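Local coordinates for protein tropomodulin (Caenorhabditis elegans, PDB 1PGV) that probably caps the pointed end of actin filaments, maintaining filament length and dynamics, and is represented here by its C-terminal leucine-rich-repeat domain, at residues R35-D40 against I63-N68; V54-I59 against N79-D84; K70-F75 against E95-L100; E86-I91 against L115-R120; Q126-F131 against E157-V162. All coordinates share one frame; numbering follows the deposited sequence.

Overall arrangement
The five contacts lie in a leucine-rich-repeat domain, whose single parallel sheet keeps its strands in sequence order. Each contact joins segments 20 to 26 residues apart at their closest ends. Interactions 1 and 2 both use helix 56-66, and their centres are about 17 Å apart. Interactions 3 and 4 share helix 90-96. Interactions 3 and 5 both reach the sheet, with centres about 12 Å apart, and touch through L100 and S127. Interactions 2 and 5 lie on opposite sides of the chain's centre, about 24 Å apart. Neighbouring contacts interleave along the chain (1 with 2, 2 with 3, 3 with 4), while interaction 5 comes after the rest. Each repeat-sized step is thus tied to the next.

Interaction 1: residues R35-D40 against I63-N68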
# COMPACT_ATOMS: atom_id res chain seq x y z
N ARG A 35 1.34 -19.15 -7.86
CA ARG A 35 2.74 -18.86 -7.60
C ARG A 35 2.99 -18.19 -6.25
O ARG A 35 3.91 -18.55 -5.53
CB ARG A 35 3.32 -18.01 -8.73
CG ARG A 35 3.39 -18.74 -10.07
CD ARG A 35 3.97 -17.86 -11.16
NE ARG A 35 5.37 -17.53 -10.90
CZ ARG A 35 6.04 -16.60 -11.58
NH1 ARG A 35 5.44 -15.92 -12.55
NH2 ARG A 35 7.31 -16.36 -11.28
N LEU A 36 2.16 -17.21 -5.91
CA LEU A 36 2.31 -16.51 -4.63
C LEU A 36 2.11 -17.48 -3.46
O LEU A 36 2.83 -17.42 -2.47
CB LEU A 36 1.33 -15.34 -4.54
CG LEU A 36 1.66 -14.14 -5.43
CD1 LEU A 36 0.50 -13.16 -5.45
CD2 LEU A 36 2.93 -13.47 -4.91
N ARG A 37 1.12 -18.35 -3.59
CA ARG A 37 0.83 -19.33 -2.53
C ARG A 37 2.03 -20.24 -2.28
O ARG A 37 2.30 -20.62 -1.14
CB ARG A 37 -0.37 -20.19 -2.91
CG ARG A 37 -1.71 -19.48 -2.83
CD ARG A 37 -2.84 -20.41 -3.23
NE ARG A 37 -4.15 -19.77 -3.09
CZ ARG A 37 -5.27 -20.26 -3.62
NH1 ARG A 37 -5.24 -21.38 -4.32
NH2 ARG A 37 -6.42 -19.61 -3.45
N GLU A 38 2.75 -20.57 -3.35
CA GLU A 38 3.91 -21.45 -3.24
C GLU A 38 5.17 -20.64 -2.94
O GLU A 38 6.28 -21.17 -2.96
CB GLU A 38 4.09 -22.23 -4.54
CG GLU A 38 2.87 -23.06 -4.93
CD GLU A 38 3.07 -23.84 -6.21
OE1 GLU A 38 3.40 -23.23 -7.24
OE2 GLU A 38 2.88 -25.08 -6.18
N ASP A 39 4.98 -19.36 -2.65
CA ASP A 39 6.09 -18.47 -2.32
C ASP A 39 7.18 -18.47 -3.40
O ASP A 39 8.37 -18.61 -3.12
CB ASP A 39 6.68 -18.88 -0.96
CG ASP A 39 7.71 -17.89 -0.45
OD1 ASP A 39 7.58 -16.68 -0.75
OD2 ASP A 39 8.64 -18.32 0.26
N ASP A 40 6.74 -18.30 -4.65
CA ASP A 40 7.63 -18.27 -5.80
C ASP A 40 8.72 -17.23 -5.60
O ASP A 40 8.44 -16.05 -5.38
CB ASP A 40 6.81 -17.93 -7.05
CG ASP A 40 7.62 -18.05 -8.32
OD1 ASP A 40 8.52 -17.21 -8.54
OD2 ASP A 40 7.36 -18.98 -9.11
N ILE A 63 -4.99 -11.46 -3.07
CA ILE A 63 -4.46 -10.73 -1.92
C ILE A 63 -4.03 -11.71 -0.84
O ILE A 63 -2.95 -11.59 -0.27
CB ILE A 63 -5.51 -9.76 -1.33
CG1 ILE A 63 -5.76 -8.62 -2.32
CG2 ILE A 63 -5.03 -9.22 0.01
CD1 ILE A 63 -6.95 -7.74 -1.98
N GLU A 64 -4.89 -12.69 -0.56
CA GLU A 64 -4.60 -13.69 0.46
C GLU A 64 -3.36 -14.49 0.07
O GLU A 64 -2.53 -14.83 0.91
CB GLU A 64 -5.80 -14.62 0.62
CG GLU A 64 -5.64 -15.67 1.71
CD GLU A 64 -6.88 -16.55 1.85
OE1 GLU A 64 -6.88 -17.44 2.72
OE2 GLU A 64 -7.86 -16.34 1.09
N ALA A 65 -3.23 -14.78 -1.22
CA ALA A 65 -2.09 -15.55 -1.72
C ALA A 65 -0.79 -14.76 -1.50
O ALA A 65 0.22 -15.32 -1.07
CB ALA A 65 -2.27 -15.85 -3.19
N ALA A 66 -0.84 -13.47 -1.79
CA ALA A 66 0.32 -12.60 -1.64
C ALA A 66 0.91 -12.64 -0.24
O ALA A 66 2.11 -12.39 -0.05
CB ALA A 66 -0.05 -11.17 -2.01
N CYS A 67 0.08 -12.96 0.76
CA CYS A 67 0.55 -13.03 2.14
C CYS A 67 1.55 -14.15 2.37
O CYS A 67 2.34 -14.11 3.31
CB CYS A 67 -0.63 -13.22 3.10
SG CYS A 67 -1.76 -11.82 3.16
N ASN A 68 1.51 -15.17 1.51
CA ASN A 68 2.41 -16.31 1.63
C ASN A 68 3.77 -16.09 0.97
O ASN A 68 4.69 -16.89 1.14
CB ASN A 68 1.75 -17.55 1.05
CG ASN A 68 0.44 -17.87 1.73
OD1 ASN A 68 0.41 -18.13 2.93
ND2 ASN A 68 -0.65 -17.85 0.97
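L36 and R37, at the end of helix 29-37, pack on A65 and A66 of helix 56-66. These are successive helices of the leucine-rich-repeat fold. The contact is mainly apolar. CB of L36 lies 3.9 Å from CB of A65, and CD1 of L36 is 4.0 Å from CB of A66. CG of R37 rests on CB of A65 at 3.7 Å. The small alanines let the backbones come close, with CA of R37 4.8 Å from CA of A65. CB of N68 packs against the carbonyl oxygens of L36 and R37.

The polar bonds lie within each segment or lead out of it. A Schellman motif ends helix 29-37: D40 N bonds to R35 O and D39 N to L36 O, with D39 at positive phi. R35 grips D40 side-on through NE and NH2, from above the carboxylate plane. OD1 of D39 accepts from K70 N. ND2 of N68 turns back to A65 O in a weak bond of 3.4 Å.

Interaction 2: residues V54-I59 against N79-D84; sequences VSKERI and NTAISD
The flat groups that K56 meets are the peptide units of T80 and A81, approached at their oxygens; no aromatic ring takes part. NZ of K56 lies 3.1 Å from T80 O and 3.7 Å from A81 O. The lysine chain is bent at chi2 (-49°) and extended beyond. Its charge would probably be eased by these two oxygens. Near its base, CB of K56 packs on CG of E86.

The rest of the contact is apolar. CD1 of I59 touches CG2 of I82 at 3.6 Å, and CG2 of I59 is 4.0 Å from the same methyl. The two side chains cross obliquely. I82 holds CG1 in the crowded position between its backbone N and carbonyl carbon (chi1 54°), while CG2 meets I59.

Each segment has its own fixed points. S55 is the N-cap of helix 56-66, and its OG accepts a weak bond from R58 N. The loop is also held by N108, whose OD1 accepts from T80 N and I82 N. An asparagine side chain bonding to the backbone of the adjacent loop is typical of the leucine-rich-repeat fold.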
# COMPACT_ATOMS: atom_id res chain seq x y z
N VAL A 54 -12.00 -9.22 -13.38
CA VAL A 54 -11.72 -10.23 -12.36
C VAL A 54 -12.78 -10.26 -11.27
O VAL A 54 -13.14 -9.22 -10.71
CB VAL A 54 -10.34 -9.99 -11.71
CG1 VAL A 54 -10.03 -11.11 -10.73
CG2 VAL A 54 -9.27 -9.91 -12.79
N SER A 55 -13.29 -11.45 -10.97
CA SER A 55 -14.29 -11.60 -9.93
C SER A 55 -13.65 -11.16 -8.62
O SER A 55 -12.45 -11.34 -8.42
CB SER A 55 -14.76 -13.05 -9.83
OG SER A 55 -13.72 -13.90 -9.40
N LYS A 56 -14.46 -10.60 -7.74
CA LYS A 56 -13.95 -10.12 -6.46
C LYS A 56 -13.44 -11.23 -5.56
O LYS A 56 -12.61 -11.00 -4.68
CB LYS A 56 -15.03 -9.30 -5.75
CG LYS A 56 -15.63 -8.21 -6.63
CD LYS A 56 -14.54 -7.39 -7.32
CE LYS A 56 -15.12 -6.51 -8.42
NZ LYS A 56 -14.08 -5.69 -9.11
N GLU A 57 -13.93 -12.45 -5.78
CA GLU A 57 -13.47 -13.57 -4.97
C GLU A 57 -12.04 -13.91 -5.38
O GLU A 57 -11.23 -14.34 -4.56
CB GLU A 57 -14.38 -14.79 -5.17
CG GLU A 57 -14.13 -15.90 -4.16
CD GLU A 57 -15.10 -17.06 -4.32
OE1 GLU A 57 -16.32 -16.81 -4.38
OE2 GLU A 57 -14.64 -18.22 -4.38
N ARG A 58 -11.75 -13.71 -6.66
CA ARG A 58 -10.41 -13.98 -7.19
C ARG A 58 -9.43 -12.91 -6.68
O ARG A 58 -8.29 -13.22 -6.33
CB ARG A 58 -10.42 -13.97 -8.72
CG ARG A 58 -11.09 -15.18 -9.36
CD ARG A 58 -10.27 -16.45 -9.16
NE ARG A 58 -10.24 -16.90 -7.77
CZ ARG A 58 -9.57 -17.96 -7.34
NH1 ARG A 58 -8.86 -18.69 -8.20
NH2 ARG A 58 -9.61 -18.30 -6.06
N ILE A 59 -9.89 -11.67 -6.64
CA ILE A 59 -9.05 -10.58 -6.15
C ILE A 59 -8.77 -10.85 -4.68
O ILE A 59 -7.65 -10.65 -4.21
CB ILE A 59 -9.74 -9.21 -6.33
CG1 ILE A 59 -9.82 -8.88 -7.82
CG2 ILE A 59 -8.98 -8.14 -5.57
CD1 ILE A 59 -10.47 -7.55 -8.13
N ASN A 79 -7.34 1.10 -10.20
CA ASN A 79 -8.49 1.05 -11.09
C ASN A 79 -9.00 -0.37 -11.36
O ASN A 79 -9.08 -0.79 -12.52
CB ASN A 79 -8.15 1.75 -12.40
CG ASN A 79 -9.35 1.97 -13.28
OD1 ASN A 79 -10.39 2.46 -12.82
ND2 ASN A 79 -9.22 1.64 -14.56
N THR A 80 -9.33 -1.09 -10.30
CA THR A 80 -9.86 -2.45 -10.42
C THR A 80 -11.26 -2.48 -9.82
O THR A 80 -11.83 -3.55 -9.61
CB THR A 80 -8.98 -3.48 -9.68
OG1 THR A 80 -8.77 -3.04 -8.34
CG2 THR A 80 -7.64 -3.64 -10.39
N ALA A 81 -11.79 -1.29 -9.54
CA ALA A 81 -13.13 -1.15 -8.97
C ALA A 81 -13.32 -1.94 -7.68
O ALA A 81 -14.41 -2.46 -7.44
CB ALA A 81 -14.18 -1.56 -10.01
N ILE A 82 -12.28 -2.03 -6.86
CA ILE A 82 -12.40 -2.76 -5.60
C ILE A 82 -12.89 -1.83 -4.50
O ILE A 82 -12.70 -0.62 -4.56
CB ILE A 82 -11.06 -3.39 -5.17
CG1 ILE A 82 -9.97 -2.32 -5.13
CG2 ILE A 82 -10.69 -4.52 -6.12
CD1 ILE A 82 -8.65 -2.81 -4.56
N SER A 83 -13.56 -2.41 -3.50
CA SER A 83 -14.08 -1.64 -2.37
C SER A 83 -13.49 -2.20 -1.08
O SER A 83 -12.69 -3.14 -1.12
CB SER A 83 -15.61 -1.73 -2.33
OG SER A 83 -16.02 -3.03 -1.96
N ASP A 84 -13.89 -1.64 0.05
CA ASP A 84 -13.37 -2.11 1.33
C ASP A 84 -13.45 -3.61 1.55
O ASP A 84 -12.54 -4.21 2.12
CB ASP A 84 -14.08 -1.39 2.48
CG ASP A 84 -13.59 0.02 2.69
OD1 ASP A 84 -12.87 0.55 1.80
OD2 ASP A 84 -13.92 0.61 3.74

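Interaction 3: residues K70-F75 against E95-L100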
# COMPACT_ATOMS: atom_id res chain seq x y z
N LYS A 70 7.33 -14.18 0.43
CA LYS A 70 8.31 -13.35 1.12
C LYS A 70 9.20 -12.71 0.06
O LYS A 70 10.27 -12.19 0.37
CB LYS A 70 9.15 -14.19 2.09
CG LYS A 70 9.84 -15.39 1.46
CD LYS A 70 10.65 -16.14 2.51
CE LYS A 70 11.22 -17.43 1.96
NZ LYS A 70 12.11 -17.20 0.79
N HIS A 71 8.73 -12.74 -1.18
CA HIS A 71 9.48 -12.19 -2.30
C HIS A 71 8.80 -11.04 -3.03
O HIS A 71 9.47 -10.17 -3.59
CB HIS A 71 9.80 -13.31 -3.29
CG HIS A 71 10.56 -14.45 -2.67
ND1 HIS A 71 11.90 -14.37 -2.37
CD2 HIS A 71 10.16 -15.68 -2.29
CE1 HIS A 71 12.30 -15.50 -1.81
NE2 HIS A 71 11.26 -16.32 -1.75
N ILE A 72 7.47 -11.02 -3.03
CA ILE A 72 6.76 -9.96 -3.74
C ILE A 72 7.25 -8.57 -3.32
O ILE A 72 7.36 -8.27 -2.13
CB ILE A 72 5.23 -10.07 -3.53
CG1 ILE A 72 4.52 -8.97 -4.32
CG2 ILE A 72 4.90 -10.01 -2.04
CD1 ILE A 72 3.00 -9.10 -4.32
N GLU A 73 7.56 -7.74 -4.31
CA GLU A 73 8.07 -6.40 -4.08
C GLU A 73 7.11 -5.30 -4.52
O GLU A 73 7.13 -4.20 -3.97
CB GLU A 73 9.40 -6.21 -4.82
CG GLU A 73 10.55 -6.98 -4.20
CD GLU A 73 11.82 -6.92 -5.03
OE1 GLU A 73 11.97 -5.96 -5.82
OE2 GLU A 73 12.66 -7.82 -4.88
N LYS A 74 6.29 -5.60 -5.52
CA LYS A 74 5.33 -4.62 -6.02
C LYS A 74 3.98 -5.26 -6.26
O LYS A 74 3.87 -6.30 -6.91
CB LYS A 74 5.84 -3.99 -7.32
CG LYS A 74 7.17 -3.27 -7.19
CD LYS A 74 7.58 -2.64 -8.51
CE LYS A 74 8.92 -1.92 -8.39
NZ LYS A 74 9.29 -1.24 -9.67
N PHE A 75 2.94 -4.64 -5.72
CA PHE A 75 1.58 -5.15 -5.87
C PHE A 75 0.70 -3.96 -6.24
O PHE A 75 0.54 -3.03 -5.45
CB PHE A 75 1.12 -5.80 -4.56
CG PHE A 75 -0.18 -6.55 -4.67
CD1 PHE A 75 -0.63 -7.02 -5.90
CD2 PHE A 75 -0.93 -6.82 -3.53
CE1 PHE A 75 -1.81 -7.76 -6.00
CE2 PHE A 75 -2.12 -7.55 -3.62
CZ PHE A 75 -2.55 -8.02 -4.85
N GLU A 95 0.90 -6.05 7.07
CA GLU A 95 1.48 -6.34 8.38
C GLU A 95 2.38 -7.57 8.40
O GLU A 95 3.21 -7.72 9.30
CB GLU A 95 0.37 -6.51 9.42
CG GLU A 95 -0.41 -5.23 9.66
CD GLU A 95 -1.46 -5.38 10.74
OE1 GLU A 95 -1.53 -6.45 11.37
OE2 GLU A 95 -2.22 -4.41 10.96
N THR A 96 2.24 -8.44 7.40
CA THR A 96 3.02 -9.67 7.34
C THR A 96 4.26 -9.62 6.44
O THR A 96 5.31 -10.16 6.79
CB THR A 96 2.16 -10.85 6.84
OG1 THR A 96 1.09 -11.09 7.76
CG2 THR A 96 3.00 -12.12 6.71
N SER A 97 4.13 -8.96 5.30
CA SER A 97 5.22 -8.89 4.32
C SER A 97 6.50 -8.15 4.68
O SER A 97 6.47 -7.01 5.13
CB SER A 97 4.70 -8.32 3.00
OG SER A 97 5.74 -8.28 2.03
N PRO A 98 7.66 -8.81 4.49
CA PRO A 98 8.94 -8.17 4.79
C PRO A 98 9.56 -7.61 3.50
O PRO A 98 10.53 -6.85 3.53
CB PRO A 98 9.76 -9.33 5.35
CG PRO A 98 9.34 -10.45 4.49
CD PRO A 98 7.81 -10.27 4.43
N SER A 99 8.96 -7.97 2.36
CA SER A 99 9.47 -7.55 1.06
C SER A 99 8.66 -6.55 0.24
O SER A 99 9.21 -5.91 -0.66
CB SER A 99 9.71 -8.80 0.20
OG SER A 99 8.50 -9.53 -0.01
N LEU A 100 7.37 -6.40 0.53
CA LEU A 100 6.55 -5.48 -0.24
C LEU A 100 7.06 -4.05 -0.16
O LEU A 100 7.10 -3.44 0.91
CB LEU A 100 5.09 -5.55 0.23
CG LEU A 100 4.06 -4.83 -0.65
CD1 LEU A 100 4.10 -5.37 -2.07
CD2 LEU A 100 2.66 -5.03 -0.05
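S99 reaches across to the backbone of K70 and I72, joining two successive turns of the leucine-rich-repeat fold just before their strands. CB of S99 sits 3.4 Å from both K70 O and I72 O. Its OG lies between the backbone N and the carbonyl carbon (chi1 61°). From there it donates to I72 O at 2.7 Å, tilted 33° from the carbonyl plane. K70 O is also close to OG, at 3.2 Å. An alanine here would keep the CB contacts but would probably leave I72 O without its hydroxyl donor.

The serine is set in place by the turn before it. OG of S97 accepts from S99 N in an ST turn, and from L100 N in an ST motif. On the other segment, OG of S69 accepts from I72 N. Beyond the serine, L100 continues the contact into the buried interior. Its CD1 packs on E73 O and lies 3.9 Å from CB of F75.

Interaction 4: residues E86-I91 against L115-R120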
# COMPACT_ATOMS: atom_id res chain seq x y z
N GLU A 86 -13.14 -6.08 -0.54
CA GLU A 86 -12.07 -6.80 -1.22
C GLU A 86 -10.68 -6.39 -0.75
O GLU A 86 -9.76 -7.20 -0.73
CB GLU A 86 -12.14 -6.60 -2.74
CG GLU A 86 -13.38 -7.16 -3.42
CD GLU A 86 -14.58 -6.24 -3.30
OE1 GLU A 86 -14.46 -5.07 -3.70
OE2 GLU A 86 -15.63 -6.70 -2.81
N ALA A 87 -10.53 -5.12 -0.37
CA ALA A 87 -9.23 -4.61 0.07
C ALA A 87 -8.87 -4.83 1.53
O ALA A 87 -7.72 -4.62 1.93
CB ALA A 87 -9.14 -3.12 -0.26
N ARG A 88 -9.83 -5.26 2.34
CA ARG A 88 -9.57 -5.50 3.76
C ARG A 88 -8.42 -6.47 3.98
O ARG A 88 -7.65 -6.34 4.93
CB ARG A 88 -10.83 -6.03 4.45
CG ARG A 88 -11.23 -5.27 5.70
CD ARG A 88 -12.63 -4.67 5.54
NE ARG A 88 -13.64 -5.69 5.29
CZ ARG A 88 -14.90 -5.44 4.98
NH1 ARG A 88 -15.33 -4.19 4.88
NH2 ARG A 88 -15.75 -6.44 4.76
N GLY A 89 -8.30 -7.46 3.09
CA GLY A 89 -7.24 -8.45 3.21
C GLY A 89 -5.85 -7.86 3.10
O GLY A 89 -4.87 -8.50 3.50
N LEU A 90 -5.75 -6.65 2.56
CA LEU A 90 -4.46 -5.99 2.41
C LEU A 90 -3.85 -5.68 3.77
O LEU A 90 -2.64 -5.49 3.88
CB LEU A 90 -4.60 -4.70 1.60
CG LEU A 90 -4.88 -4.88 0.11
CD1 LEU A 90 -4.97 -3.52 -0.55
CD2 LEU A 90 -3.78 -5.72 -0.54
N ILE A 91 -4.69 -5.63 4.80
CA ILE A 91 -4.17 -5.37 6.13
C ILE A 91 -3.22 -6.49 6.53
O ILE A 91 -2.12 -6.22 7.00
CB ILE A 91 -5.31 -5.26 7.18
CG1 ILE A 91 -6.14 -4.01 6.90
CG2 ILE A 91 -4.71 -5.21 8.58
CD1 ILE A 91 -7.37 -3.87 7.79
N LEU A 115 -8.25 3.24 4.36
CA LEU A 115 -6.94 3.75 3.95
C LEU A 115 -6.10 4.08 5.18
O LEU A 115 -4.90 3.81 5.21
CB LEU A 115 -7.08 4.98 3.07
CG LEU A 115 -7.69 4.72 1.69
CD1 LEU A 115 -7.69 6.01 0.87
CD2 LEU A 115 -6.89 3.62 0.97
N ALA A 116 -6.73 4.67 6.19
CA ALA A 116 -6.02 5.00 7.42
C ALA A 116 -5.51 3.72 8.07
O ALA A 116 -4.39 3.68 8.57
CB ALA A 116 -6.95 5.75 8.39
N ARG A 117 -6.32 2.67 8.06
CA ARG A 117 -5.90 1.41 8.66
C ARG A 117 -4.74 0.80 7.86
O ARG A 117 -3.80 0.26 8.43
CB ARG A 117 -7.06 0.42 8.73
CG ARG A 117 -8.18 0.87 9.67
CD ARG A 117 -9.34 -0.12 9.62
NE ARG A 117 -8.94 -1.44 10.09
CZ ARG A 117 -9.60 -2.56 9.84
NH1 ARG A 117 -10.71 -2.53 9.11
NH2 ARG A 117 -9.16 -3.72 10.31
N LEU A 118 -4.82 0.89 6.53
CA LEU A 118 -3.76 0.33 5.69
C LEU A 118 -2.43 1.04 5.97
O LEU A 118 -1.39 0.39 6.11
CB LEU A 118 -4.12 0.47 4.21
CG LEU A 118 -5.36 -0.30 3.73
CD1 LEU A 118 -5.57 -0.04 2.25
CD2 LEU A 118 -5.21 -1.79 4.00
N LEU A 119 -2.45 2.37 6.04
CA LEU A 119 -1.23 3.13 6.32
C LEU A 119 -0.70 2.85 7.72
O LEU A 119 0.51 2.76 7.93
CB LEU A 119 -1.47 4.63 6.16
CG LEU A 119 -1.07 5.26 4.83
CD1 LEU A 119 -1.50 6.72 4.80
CD2 LEU A 119 0.45 5.16 4.64
N ARG A 120 -1.59 2.71 8.70
CA ARG A 120 -1.11 2.44 10.05
C ARG A 120 -0.48 1.04 10.10
O ARG A 120 0.48 0.81 10.85
CB ARG A 120 -2.26 2.56 11.05
CG ARG A 120 -1.83 2.53 12.51
CD ARG A 120 -2.82 3.30 13.38
NE ARG A 120 -2.69 4.75 13.24
CZ ARG A 120 -1.89 5.51 13.99
NH1 ARG A 120 -1.15 4.95 14.95
NH2 ARG A 120 -1.84 6.82 13.81
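I91 and L118 form the apolar centre of this contact, and R117 covers its outer side. CD2 of L118 is the methyl that does the touching. It lies 3.8 Å from CB of L90 and also 3.8 Å from CG1 of I91. The side chains of I91 and L118 cross at about a right angle. CD1 of I91 lies over one face of the R117 guanidinium, offset toward the rim. Its distance of 3.1 Å from NH2 of R117 is shorter than usual packing, so the exact value is doubtful. R117 is bent at chi3 (63°), which turns NE out of line with the extended first part of the chain. CG of R88 lies 4.4 Å from NH1 of R117. The charged ends of the two arginines do not touch, though like charges so near would probably repel weakly.

A type I turn from A87 to L90 sets L90, and the chain into I91, in place. It is closed by L90 N bonding to A87 O at 2.9 Å.

The contact joins the start of helix 90-96 to helix 112-121. L90 also packs on I63 of helix 56-66, and L118 on F131 of strand 130-132. Helix 112-121 also meets helix 143-155, where R120 NE forms a salt bridge with D148.

Interaction 5: residues Q126-F131 against E157-V162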
# COMPACT_ATOMS: atom_id res chain seq x y z
N GLN A 126 7.36 -2.13 8.05
CA GLN A 126 7.91 -0.98 7.35
C GLN A 126 8.72 -1.34 6.10
O GLN A 126 9.76 -0.73 5.81
CB GLN A 126 8.74 -0.13 8.33
CG GLN A 126 7.86 0.55 9.39
CD GLN A 126 8.62 1.48 10.31
OE1 GLN A 126 9.46 2.27 9.86
NE2 GLN A 126 8.32 1.41 11.60
N SER A 127 8.23 -2.32 5.36
CA SER A 127 8.89 -2.74 4.12
C SER A 127 8.49 -1.80 2.99
O SER A 127 9.28 -1.51 2.09
CB SER A 127 8.48 -4.17 3.77
OG SER A 127 7.10 -4.25 3.46
N ILE A 128 7.26 -1.29 3.03
CA ILE A 128 6.76 -0.41 1.99
C ILE A 128 7.40 0.98 1.93
O ILE A 128 7.54 1.65 2.95
CB ILE A 128 5.21 -0.23 2.12
CG1 ILE A 128 4.52 -1.58 1.92
CG2 ILE A 128 4.72 0.79 1.10
CD1 ILE A 128 3.00 -1.56 2.13
N VAL A 129 7.79 1.40 0.72
CA VAL A 129 8.39 2.72 0.52
C VAL A 129 7.49 3.61 -0.33
O VAL A 129 7.64 4.83 -0.34
CB VAL A 129 9.78 2.63 -0.14
CG1 VAL A 129 10.69 1.76 0.70
CG2 VAL A 129 9.66 2.09 -1.56
N GLU A 130 6.56 2.99 -1.05
CA GLU A 130 5.63 3.75 -1.87
C GLU A 130 4.21 3.20 -1.67
O GLU A 130 3.94 2.04 -1.95
CB GLU A 130 6.01 3.65 -3.35
CG GLU A 130 5.06 4.41 -4.27
CD GLU A 130 5.54 4.41 -5.71
OE1 GLU A 130 6.66 4.92 -5.96
OE2 GLU A 130 4.81 3.91 -6.59
N PHE A 131 3.32 4.07 -1.20
CA PHE A 131 1.92 3.71 -0.95
C PHE A 131 1.07 4.72 -1.70
O PHE A 131 1.02 5.89 -1.33
CB PHE A 131 1.64 3.76 0.56
CG PHE A 131 0.22 3.42 0.93
CD1 PHE A 131 -0.78 4.37 0.85
CD2 PHE A 131 -0.11 2.13 1.33
CE1 PHE A 131 -2.10 4.05 1.18
CE2 PHE A 131 -1.43 1.80 1.66
CZ PHE A 131 -2.43 2.77 1.59
N GLU A 157 9.61 5.00 9.12
CA GLU A 157 10.94 5.41 8.66
C GLU A 157 11.29 5.00 7.23
O GLU A 157 12.29 5.46 6.68
CB GLU A 157 12.01 4.86 9.61
CG GLU A 157 11.95 5.43 11.02
CD GLU A 157 13.00 4.82 11.94
OE1 GLU A 157 13.04 5.21 13.13
OE2 GLU A 157 13.79 3.96 11.49
N SER A 158 10.45 4.16 6.61
CA SER A 158 10.72 3.69 5.25
C SER A 158 9.98 4.40 4.12
O SER A 158 10.50 4.51 3.01
CB SER A 158 10.43 2.19 5.15
OG SER A 158 11.26 1.45 6.03
N LEU A 159 8.76 4.88 4.38
CA LEU A 159 7.98 5.56 3.35
C LEU A 159 8.67 6.76 2.70
O LEU A 159 9.12 7.69 3.38
CB LEU A 159 6.64 6.04 3.93
CG LEU A 159 5.66 4.93 4.29
CD1 LEU A 159 4.45 5.53 5.00
CD2 LEU A 159 5.22 4.19 3.03
N LEU A 160 8.73 6.73 1.37
CA LEU A 160 9.33 7.80 0.59
C LEU A 160 8.27 8.53 -0.22
O LEU A 160 8.40 9.72 -0.50
CB LEU A 160 10.41 7.24 -0.34
CG LEU A 160 11.56 6.54 0.38
CD1 LEU A 160 12.52 5.93 -0.65
CD2 LEU A 160 12.30 7.54 1.27
N ARG A 161 7.22 7.80 -0.61
CA ARG A 161 6.15 8.39 -1.40
C ARG A 161 4.78 7.93 -0.91
O ARG A 161 4.54 6.73 -0.75
CB ARG A 161 6.31 8.01 -2.88
CG ARG A 161 7.47 8.72 -3.58
CD ARG A 161 7.67 8.22 -5.01
NE ARG A 161 8.20 6.86 -5.06
CZ ARG A 161 9.41 6.51 -4.61
NH1 ARG A 161 10.21 7.43 -4.08
NH2 ARG A 161 9.81 5.25 -4.68
N VAL A 162 3.90 8.89 -0.65
CA VAL A 162 2.56 8.59 -0.18
C VAL A 162 1.58 9.34 -1.08
O VAL A 162 1.50 10.57 -1.05
CB VAL A 162 2.36 9.03 1.29
CG1 VAL A 162 0.89 8.84 1.71
CG2 VAL A 162 3.27 8.22 2.19
O HOH W 1 12.16 1.69 8.63
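Q126 and S158 meet through a set of polar bonds at the start of this contact. OG of S158 donates to Q126 O at 2.7 Å, in the carbonyl plane. OE1 of Q126 accepts from E157 N at 2.8 Å, with the donor above the amide carbonyl plane. A water donates to both OE1 of Q126 and OG of S158, bridging the two side chains. NE2 of Q126 has a weak bond to L123 O.

Next come the backbone bonds. V129 O is gripped twice, by L160 N at 2.8 Å and by R161 N at 3.0 Å, the latter nearly along the C=O axis. F131 N then donates to R161 O at 3.0 Å.

On the sheet face that carries E130 and R161, OE1 of E130 takes R161 NE in a salt bridge of 2.6 Å. The bond is nearly straight (175°) and lies in the guanidinium plane. It uses the anti side of OE1, with the two planes 83° apart. An alanine at E130 would probably leave R161 NE without its mate and the arginine arm free to turn. Before the strands, I128 CG2 and L159 CD2 lie side by side at 3.9 Å. F131 and V162 occupy the other face of the sheet, where F131 packs on L119.

Parallel strands 130-132 and 161-163, joined through helix 143-155, form a beta-alpha-beta unit of the leucine-rich-repeat sheet.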